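PDB 2X7I: mevalonate kinase, which probably catalyses the ATP-dependent phosphorylation of mevalonate to 5-phosphomevalonate, an early step of isoprenoid synthesis, as a member of the GHMP kinase family. Local coordinates for residues T12-I18 and A29-N35; G174-D180 and H300-L306. All coordinates share one frame; numbering follows the deposited sequence.

Interaction 1 of 2, residues T12-I18 and A29-N35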
loop_
_atom_site.group_PDB
_atom_site.type_symbol
_atom_site.label_atom_id
_atom_site.label_comp_id
_atom_site.label_asym_id
_atom_site.label_seq_id
_atom_site.Cartn_x
_atom_site.Cartn_y
_atom_site.Cartn_z
ATOM N N THR A 12 1.556 -2.114 -8.259
ATOM C CA THR A 12 0.523 -2.185 -7.225
ATOM C C THR A 12 1.000 -1.403 -6.013
ATOM O O THR A 12 2.158 -0.991 -5.948
ATOM C CB THR A 12 0.233 -3.622 -6.750
ATOM O OG1 THR A 12 1.279 -4.049 -5.864
ATOM C CG2 THR A 12 0.099 -4.572 -7.919
ATOM N N GLY A 13 0.099 -1.208 -5.054
ATOM C CA GLY A 13 0.485 -0.738 -3.727
ATOM C C GLY A 13 0.780 -1.922 -2.817
ATOM O O GLY A 13 1.028 -3.031 -3.291
ATOM N N LYS A 14 0.732 -1.692 -1.507
ATOM C CA LYS A 14 0.813 -2.785 -0.533
ATOM C C LYS A 14 0.044 -2.449 0.745
ATOM O O LYS A 14 -0.182 -1.280 1.050
ATOM C CB LYS A 14 2.275 -3.127 -0.237
ATOM C CG LYS A 14 2.814 -2.694 1.101
ATOM C CD LYS A 14 2.899 -1.185 1.285
ATOM C CE LYS A 14 2.812 -0.852 2.771
ATOM N NZ LYS A 14 3.083 0.562 3.097
ATOM N N ILE A 15 -0.357 -3.477 1.483
ATOM C CA ILE A 15 -0.987 -3.280 2.790
ATOM C C ILE A 15 -0.245 -4.067 3.852
ATOM O O ILE A 15 0.137 -5.210 3.634
ATOM C CB ILE A 15 -2.482 -3.697 2.795
ATOM C CG1 ILE A 15 -3.236 -2.952 1.688
ATOM C CG2 ILE A 15 -3.111 -3.427 4.172
ATOM C CD1 ILE A 15 -4.653 -2.545 2.045
ATOM N N ILE A 16 -0.014 -3.425 4.994
ATOM C CA ILE A 16 0.451 -4.112 6.184
ATOM C C ILE A 16 -0.817 -4.608 6.856
ATOM O O ILE A 16 -1.546 -3.826 7.467
ATOM C CB ILE A 16 1.230 -3.173 7.138
ATOM C CG1 ILE A 16 2.436 -2.521 6.438
ATOM C CG2 ILE A 16 1.701 -3.936 8.360
ATOM C CD1 ILE A 16 3.448 -3.507 5.872
ATOM N N LEU A 17 -1.110 -5.895 6.696
ATOM C CA LEU A 17 -2.300 -6.488 7.298
ATOM C C LEU A 17 -2.248 -6.381 8.816
ATOM O O LEU A 17 -3.232 -6.006 9.455
ATOM C CB LEU A 17 -2.418 -7.955 6.907
ATOM C CG LEU A 17 -2.857 -8.268 5.475
ATOM C CD1 LEU A 17 -3.013 -9.776 5.347
ATOM C CD2 LEU A 17 -4.151 -7.571 5.103
ATOM N N ILE A 18 -1.089 -6.726 9.377
ATOM C CA ILE A 18 -0.839 -6.650 10.813
ATOM C C ILE A 18 0.595 -6.192 10.963
ATOM O O ILE A 18 1.479 -6.675 10.249
ATOM C CB ILE A 18 -0.959 -8.013 11.502
ATOM C CG1 ILE A 18 -2.239 -8.730 11.105
ATOM C CG2 ILE A 18 -0.921 -7.869 13.018
ATOM C CD1 ILE A 18 -2.114 -10.246 11.195
ATOM N N ALA A 29 5.597 -7.930 11.240
ATOM C CA ALA A 29 4.659 -7.431 10.252
ATOM C C ALA A 29 4.289 -8.503 9.215
ATOM O O ALA A 29 5.068 -9.413 8.935
ATOM C CB ALA A 29 5.243 -6.199 9.549
ATOM N N ILE A 30 3.090 -8.374 8.651
ATOM C CA ILE A 30 2.722 -9.105 7.452
ATOM C C ILE A 30 2.226 -8.130 6.383
ATOM O O ILE A 30 1.164 -7.526 6.523
ATOM C CB ILE A 30 1.651 -10.170 7.737
ATOM C CG1 ILE A 30 2.232 -11.245 8.664
ATOM C CG2 ILE A 30 1.142 -10.767 6.421
ATOM C CD1 ILE A 30 1.743 -12.642 8.396
ATOM N N ALA A 31 3.012 -7.989 5.318
ATOM C CA ALA A 31 2.661 -7.137 4.192
ATOM C C ALA A 31 2.218 -8.016 3.024
ATOM O O ALA A 31 2.741 -9.118 2.843
ATOM C CB ALA A 31 3.839 -6.299 3.795
ATOM N N VAL A 32 1.252 -7.534 2.246
ATOM C CA VAL A 32 0.796 -8.229 1.044
ATOM C C VAL A 32 0.580 -7.213 -0.065
ATOM O O VAL A 32 0.326 -6.038 0.224
ATOM C CB VAL A 32 -0.547 -8.999 1.264
ATOM C CG1 VAL A 32 -0.388 -10.054 2.328
ATOM C CG2 VAL A 32 -1.682 -8.031 1.612
ATOM N N PRO A 33 0.653 -7.657 -1.332
ATOM C CA PRO A 33 0.359 -6.766 -2.448
ATOM C C PRO A 33 -1.054 -6.208 -2.356
ATOM O O PRO A 33 -1.959 -6.918 -1.945
ATOM C CB PRO A 33 0.484 -7.676 -3.679
ATOM C CG PRO A 33 1.251 -8.842 -3.245
ATOM C CD PRO A 33 0.975 -9.021 -1.793
ATOM N N PHE A 34 -1.225 -4.941 -2.717
ATOM C CA PHE A 34 -2.546 -4.318 -2.768
ATOM C C PHE A 34 -2.907 -4.127 -4.241
ATOM O O PHE A 34 -2.660 -3.079 -4.830
ATOM C CB PHE A 34 -2.512 -2.994 -1.996
ATOM C CG PHE A 34 -3.818 -2.230 -1.982
ATOM C CD1 PHE A 34 -5.027 -2.870 -1.821
ATOM C CD2 PHE A 34 -3.813 -0.841 -2.088
ATOM C CE1 PHE A 34 -6.208 -2.157 -1.786
ATOM C CE2 PHE A 34 -4.989 -0.122 -2.046
ATOM C CZ PHE A 34 -6.191 -0.784 -1.897
ATOM N N ASN A 35 -3.490 -5.166 -4.821
ATOM C CA ASN A 35 -3.763 -5.225 -6.263
ATOM C C ASN A 35 -4.808 -4.225 -6.744
ATOM O O ASN A 35 -4.872 -3.936 -7.933
ATOM C CB ASN A 35 -4.207 -6.631 -6.667
ATOM C CG ASN A 35 -3.155 -7.681 -6.376
ATOM O OD1 ASN A 35 -2.021 -7.588 -6.850
ATOM N ND2 ASN A 35 -3.526 -8.695 -5.602
#
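Thr12 and Asn35 run side by side at the start of this antiparallel pair, with Thr12 CG2 3.8 Å from Asn35 OD1. The hydroxyl of Thr12 sits between its own backbone N and carbonyl carbon (chi1 77°), from where OG1 donates to a lone pair of Gly13 O at 2.8 Å. The same Gly13 O takes a nearly straight bond from Phe34 N (3.0 Å), which arrives from above the carbonyl plane, so two donors grip one oxygen. Lys14 faces Pro33 in a non-hydrogen-bonded pair, and its NZ makes a hydrogen bond to Gly100 O and a salt bridge to Asp147. Ile15 and Val32 exchange two backbone bonds, and Ile15 CD1 lies over one face of the Phe34 ring, 4.1 Å from its centroid, a CH-pi contact; with chi1 179°, Phe34 CG lies beside the carbonyl carbon, placing the ring against Ile15 CG1 and CD1. On the other side of the sheet the CD1 methyl of Ile16 presses on Ala31 CB at 3.5 Å, close to helix 145-153. The chain then turns a corner at Leu17, whose N still reaches Ile30 O and whose side chain crosses that of Val32 at about a right angle, CD1 4.0 Å from Val32 CG1. Backbone bonds thus satisfy buried polar groups between the strands, while apolar branches pack both faces.

Interaction 2 of 2, residues G174-D180 and H300-L306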
loop_
_atom_site.group_PDB
_atom_site.type_symbol
_atom_site.label_atom_id
_atom_site.label_comp_id
_atom_site.label_asym_id
_atom_site.label_seq_id
_atom_site.Cartn_x
_atom_site.Cartn_y
_atom_site.Cartn_z
ATOM N N GLY A 174 -11.719 -15.192 0.232
ATOM C CA GLY A 174 -12.457 -14.081 0.806
ATOM C C GLY A 174 -12.054 -12.728 0.259
ATOM O O GLY A 174 -11.241 -12.627 -0.663
ATOM N N TYR A 175 -12.645 -11.687 0.840
ATOM C CA TYR A 175 -12.472 -10.325 0.373
ATOM C C TYR A 175 -12.166 -9.417 1.539
ATOM O O TYR A 175 -12.557 -9.682 2.683
ATOM C CB TYR A 175 -13.740 -9.843 -0.336
ATOM C CG TYR A 175 -13.985 -10.540 -1.655
ATOM C CD1 TYR A 175 -14.449 -11.858 -1.698
ATOM C CD2 TYR A 175 -13.729 -9.895 -2.861
ATOM C CE1 TYR A 175 -14.657 -12.509 -2.907
ATOM C CE2 TYR A 175 -13.943 -10.531 -4.070
ATOM C CZ TYR A 175 -14.408 -11.837 -4.090
ATOM O OH TYR A 175 -14.619 -12.468 -5.293
ATOM N N MET A 176 -11.454 -8.340 1.234
ATOM C CA MET A 176 -11.086 -7.346 2.221
ATOM C C MET A 176 -11.477 -5.991 1.663
ATOM O O MET A 176 -11.030 -5.615 0.573
ATOM C CB MET A 176 -9.583 -7.409 2.502
ATOM C CG MET A 176 -9.077 -6.330 3.451
ATOM S SD MET A 176 -7.357 -6.543 3.921
ATOM C CE MET A 176 -6.494 -6.298 2.366
ATOM N N VAL A 177 -12.342 -5.280 2.385
ATOM C CA VAL A 177 -12.659 -3.887 2.059
ATOM C C VAL A 177 -11.643 -2.987 2.748
ATOM O O VAL A 177 -11.450 -3.076 3.954
ATOM C CB VAL A 177 -14.078 -3.484 2.518
ATOM C CG1 VAL A 177 -14.345 -2.016 2.206
ATOM C CG2 VAL A 177 -15.117 -4.366 1.856
ATOM N N VAL A 178 -10.994 -2.133 1.968
ATOM C CA VAL A 178 -10.012 -1.194 2.471
ATOM C C VAL A 178 -10.661 0.179 2.492
ATOM O O VAL A 178 -11.139 0.652 1.471
ATOM C CB VAL A 178 -8.760 -1.196 1.581
ATOM C CG1 VAL A 178 -7.758 -0.143 2.034
ATOM C CG2 VAL A 178 -8.129 -2.586 1.572
ATOM N N ILE A 179 -10.704 0.801 3.665
ATOM C CA ILE A 179 -11.340 2.103 3.835
ATOM C C ILE A 179 -10.325 3.173 4.244
ATOM O O ILE A 179 -9.533 2.967 5.150
ATOM C CB ILE A 179 -12.437 2.043 4.906
ATOM C CG1 ILE A 179 -13.542 1.069 4.491
ATOM C CG2 ILE A 179 -13.008 3.437 5.156
ATOM C CD1 ILE A 179 -14.388 0.559 5.647
ATOM N N ASP A 180 -10.368 4.309 3.555
ATOM C CA ASP A 180 -9.581 5.499 3.881
ATOM C C ASP A 180 -10.539 6.510 4.506
ATOM O O ASP A 180 -11.560 6.837 3.917
ATOM C CB ASP A 180 -8.947 6.046 2.588
ATOM C CG ASP A 180 -8.302 7.421 2.754
ATOM O OD1 ASP A 180 -7.953 8.034 1.720
ATOM O OD2 ASP A 180 -8.142 7.899 3.887
ATOM N N HIS A 300 -12.825 7.232 0.870
ATOM C CA HIS A 300 -12.455 6.402 -0.288
ATOM C C HIS A 300 -12.429 4.932 0.119
ATOM O O HIS A 300 -12.106 4.609 1.259
ATOM C CB HIS A 300 -11.078 6.796 -0.849
ATOM C CG HIS A 300 -10.875 8.274 -1.000
ATOM N ND1 HIS A 300 -11.336 8.987 -2.086
ATOM C CD2 HIS A 300 -10.257 9.173 -0.196
ATOM C CE1 HIS A 300 -11.010 10.262 -1.945
ATOM N NE2 HIS A 300 -10.350 10.401 -0.809
ATOM N N THR A 301 -12.774 4.048 -0.811
ATOM C CA THR A 301 -12.782 2.613 -0.544
ATOM C C THR A 301 -12.229 1.787 -1.701
ATOM O O THR A 301 -12.185 2.246 -2.829
ATOM C CB THR A 301 -14.201 2.103 -0.198
ATOM O OG1 THR A 301 -15.095 2.401 -1.277
ATOM C CG2 THR A 301 -14.710 2.757 1.095
ATOM N N TRP A 302 -11.777 0.575 -1.386
ATOM C CA TRP A 302 -11.347 -0.409 -2.390
ATOM C C TRP A 302 -11.782 -1.811 -1.971
ATOM O O TRP A 302 -11.860 -2.116 -0.780
ATOM C CB TRP A 302 -9.822 -0.428 -2.539
ATOM C CG TRP A 302 -9.163 0.865 -2.924
ATOM C CD1 TRP A 302 -8.793 1.253 -4.170
ATOM C CD2 TRP A 302 -8.756 1.915 -2.039
ATOM N NE1 TRP A 302 -8.187 2.491 -4.126
ATOM C CE2 TRP A 302 -8.155 2.918 -2.828
ATOM C CE3 TRP A 302 -8.851 2.108 -0.658
ATOM C CZ2 TRP A 302 -7.649 4.097 -2.283
ATOM C CZ3 TRP A 302 -8.345 3.276 -0.116
ATOM C CH2 TRP A 302 -7.748 4.256 -0.924
ATOM N N ILE A 303 -12.038 -2.668 -2.950
ATOM C CA ILE A 303 -12.317 -4.063 -2.688
ATOM C C ILE A 303 -11.141 -4.890 -3.184
ATOM O O ILE A 303 -10.789 -4.839 -4.361
ATOM C CB ILE A 303 -13.627 -4.531 -3.361
ATOM C CG1 ILE A 303 -14.834 -3.828 -2.729
ATOM C CG2 ILE A 303 -13.778 -6.040 -3.228
ATOM C CD1 ILE A 303 -16.146 -4.077 -3.450
ATOM N N GLU A 304 -10.529 -5.633 -2.265
ATOM C CA GLU A 304 -9.414 -6.511 -2.576
ATOM C C GLU A 304 -9.876 -7.967 -2.534
ATOM O O GLU A 304 -10.325 -8.451 -1.491
ATOM C CB GLU A 304 -8.295 -6.287 -1.554
ATOM C CG GLU A 304 -6.988 -7.048 -1.830
ATOM C CD GLU A 304 -6.176 -6.472 -2.981
ATOM O OE1 GLU A 304 -6.449 -5.327 -3.412
ATOM O OE2 GLU A 304 -5.248 -7.169 -3.449
ATOM N N ASN A 305 -9.772 -8.654 -3.668
ATOM C CA ASN A 305 -9.929 -10.111 -3.708
ATOM C C ASN A 305 -8.673 -10.729 -3.120
ATOM O O ASN A 305 -7.569 -10.354 -3.507
ATOM C CB ASN A 305 -10.125 -10.600 -5.143
ATOM C CG ASN A 305 -10.537 -12.073 -5.224
ATOM O OD1 ASN A 305 -10.330 -12.860 -4.291
ATOM N ND2 ASN A 305 -11.116 -12.448 -6.355
ATOM N N LEU A 306 -8.829 -11.665 -2.187
ATOM C CA LEU A 306 -7.668 -12.227 -1.505
ATOM C C LEU A 306 -7.109 -13.472 -2.194
ATOM O O LEU A 306 -6.252 -14.158 -1.640
ATOM C CB LEU A 306 -7.964 -12.463 -0.023
ATOM C CG LEU A 306 -8.285 -11.204 0.796
ATOM C CD1 LEU A 306 -8.478 -11.566 2.265
ATOM C CD2 LEU A 306 -7.206 -10.124 0.656
#
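Tyr175 lays its ring across the side chain of Asn305, ring and amide planes only 24° apart, with Asn305 OD1, which accepts from Gly307 N, over one face and offset toward the rim. Tyr175 CD2 also meets the CG2 methyl of Ile303 at 3.9 Å, the methyl coming in at the ring edge. Both neighbours share the sheet face of Val177, Ile179 and Thr301, which is packed in part by helix 283-295; there Ile179 CG1 and Thr301 CG2 run alongside each other, 4.0 Å apart.

On the opposite face Trp302 turns its six-membered ring toward strand 175-180. Its CE3 lies 3.7 Å from Val178 CG1, a branch set anti to the backbone N (chi1 176°), while Val178 O approaches the indole edge near its plane. Trp302 CZ3 reaches Asp180 CB at 3.9 Å. Asp180 and His300 then extend in the same direction, carboxylate and imidazole planes 34° apart, and Asp180 OD1 stands at the imidazole edge, 3.2 Å from His300 CD2. The other carboxylate oxygen, OD2, is held by Gly182 N and by a salt bridge to Arg99. Near the far end, Met176 CB rests on Leu306 CD2 at 4.1 Å.

Backbone hydrogen bonds join the strands along their length, nearly straight from Val178 N to Trp302 O (2.9 Å) but weak from His300 N to Asp180 O. Strand 300-305 thus closes one edge of the four-stranded antiparallel sheet within the chain, one face mixed in character, the other combining apolar packing with two carboxylates: Asp180, probably balanced by Arg99, and Glu304, bonded to Asn35 N and Ala36 N.

Overall arrangement
The two interactions lie in series along the chain, their centres about 12 Å apart, and belong to different sheets: interaction 1 to the mixed sheet that includes strand 29-45, interaction 2 to the antiparallel sheet formed by strands 264-267, 276-280, 175-180 and 300-305. They meet directly where the sheets abut. Phe34 packs edge-to-face with Trp302, Ile15 CD1 touches Val178 CG2 at 3.5 Å, and Asn35 N probably bonds to Glu304 OE2 at 3.0 Å. The strand 300-305, close to the C-terminus, is thereby tied to a strand near the N-terminus, joining the two sheets through an aromatic and aliphatic interface with a polar fastening, consistent with the two-part architecture of GHMP kinases.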